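PDB 3VSN: occlusion-derived virus envelope protein E66 from Autographa californica nucleopolyhedrovirus, which acts as a chondroitin lyase in the viral envelope, is essential for oral infectivity, and may digest the chondroitin sulfate barrier of the host midgut. Local coordinates for residues Ile376-Ala380 and Asn381-Phe385. Residues are numbered along the deposited sequence; the frame is centred on the assembly and turned at random.
Sequences INYNA and NTVSF
N379 and T382 tie together the loop between strands 367-370 and 390-391, where a type I turn from N379 to T382 runs straight into another from T382 to F385. Asparagine suits the start: with CG held between its backbone N and carbonyl carbon (chi1 60°), N379 OD1 curls forward to accept from N381 N at 2.9 Å, in the carbonyl plane, closing an Asx turn. Threonine answers across the turn, T382 OG1 accepting an almost straight bond from N379 N (2.9 Å). The same hydroxyl donates to a water that in turn donates to N377 O. The carbonyl of N379 is gripped twice, by T382 N at 3.0 Å from above its plane and by V383 N at 2.9 Å nearly end-on.

On the close-packed side Y378 CB meets V383 CG2 (3.8 Å) with the side chains crossed; L361 touches both, and Y378 OH hydrogen-bonds to E386 OE1. Branched valine suits this buried place; the V383 side chain lies about 9 Å from that of the transition-state stabiliser R300. The A380-N381 apex, by contrast, is exposed, suiting a small and a polar residue; a water links A380 O to S384 OG. Backbone, side-chain and water hydrogen bonds together hold a shape that no helix or strand imposes.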
# COMPACT_ATOMS: atom_id res chain seq x y z
N ILE A 376 8.46 10.33 -7.05
CA ILE A 376 8.81 9.83 -8.37
C ILE A 376 8.33 8.39 -8.44
O ILE A 376 8.86 7.53 -7.74
CB ILE A 376 10.34 9.87 -8.61
CG1 ILE A 376 10.87 11.29 -8.36
CG2 ILE A 376 10.68 9.37 -10.02
CD1 ILE A 376 12.39 11.38 -8.27
N ASN A 377 7.31 8.14 -9.26
CA ASN A 377 6.78 6.78 -9.40
C ASN A 377 7.53 6.02 -10.49
O ASN A 377 8.19 6.63 -11.33
CB ASN A 377 5.27 6.79 -9.67
CG ASN A 377 4.56 5.59 -9.07
OD1 ASN A 377 5.18 4.66 -8.56
ND2 ASN A 377 3.23 5.61 -9.12
N TYR A 378 7.43 4.70 -10.46
CA TYR A 378 8.13 3.85 -11.43
C TYR A 378 7.47 3.88 -12.80
O TYR A 378 6.28 4.16 -12.92
CB TYR A 378 8.22 2.41 -10.92
CG TYR A 378 8.79 2.29 -9.52
CD1 TYR A 378 10.17 2.36 -9.30
CD2 TYR A 378 7.95 2.14 -8.42
CE1 TYR A 378 10.69 2.26 -8.02
CE2 TYR A 378 8.47 2.04 -7.13
CZ TYR A 378 9.84 2.11 -6.95
OH TYR A 378 10.35 2.01 -5.68
N ASN A 379 8.26 3.60 -13.83
CA ASN A 379 7.74 3.28 -15.15
C ASN A 379 8.40 2.00 -15.67
O ASN A 379 9.22 1.40 -14.96
CB ASN A 379 7.90 4.47 -16.13
CG ASN A 379 9.35 4.89 -16.31
OD1 ASN A 379 10.19 4.10 -16.74
ND2 ASN A 379 9.64 6.15 -16.02
N ALA A 380 8.05 1.56 -16.88
CA ALA A 380 8.58 0.31 -17.44
C ALA A 380 10.11 0.24 -17.48
O ALA A 380 10.68 -0.85 -17.40
CB ALA A 380 8.00 0.05 -18.83
N ASN A 381 10.76 1.39 -17.58
CA ASN A 381 12.22 1.47 -17.68
C ASN A 381 12.94 1.65 -16.35
O ASN A 381 14.17 1.53 -16.28
CB ASN A 381 12.62 2.61 -18.63
CG ASN A 381 12.08 2.42 -20.03
OD1 ASN A 381 12.13 1.32 -20.59
ND2 ASN A 381 11.55 3.49 -20.61
N THR A 382 12.19 1.95 -15.29
CA THR A 382 12.79 2.21 -13.98
C THR A 382 12.32 1.25 -12.88
O THR A 382 12.93 1.20 -11.80
CB THR A 382 12.52 3.66 -13.51
OG1 THR A 382 11.12 3.85 -13.28
CG2 THR A 382 13.01 4.68 -14.54
N VAL A 383 11.28 0.47 -13.17
CA VAL A 383 10.64 -0.39 -12.15
C VAL A 383 11.54 -1.55 -11.68
O VAL A 383 11.28 -2.16 -10.65
CB VAL A 383 9.24 -0.88 -12.63
CG1 VAL A 383 9.36 -1.99 -13.67
CG2 VAL A 383 8.38 -1.34 -11.45
N SER A 384 12.60 -1.82 -12.45
CA SER A 384 13.56 -2.87 -12.11
C SER A 384 14.60 -2.41 -11.09
O SER A 384 15.41 -3.21 -10.63
CB SER A 384 14.29 -3.34 -13.38
OG SER A 384 13.40 -4.01 -14.25
N PHE A 385 14.56 -1.13 -10.75
CA PHE A 385 15.64 -0.52 -9.97
C PHE A 385 15.11 0.22 -8.75
O PHE A 385 14.20 1.05 -8.84
CB PHE A 385 16.45 0.43 -10.87
CG PHE A 385 16.84 -0.18 -12.19
CD1 PHE A 385 17.94 -1.03 -12.28
CD2 PHE A 385 16.09 0.06 -13.34
CE1 PHE A 385 18.29 -1.62 -13.48
CE2 PHE A 385 16.45 -0.51 -14.55
CZ PHE A 385 17.55 -1.35 -14.62
O HOH W 1 10.78 6.33 -12.40
O HOH W 2 12.78 -1.68 -15.60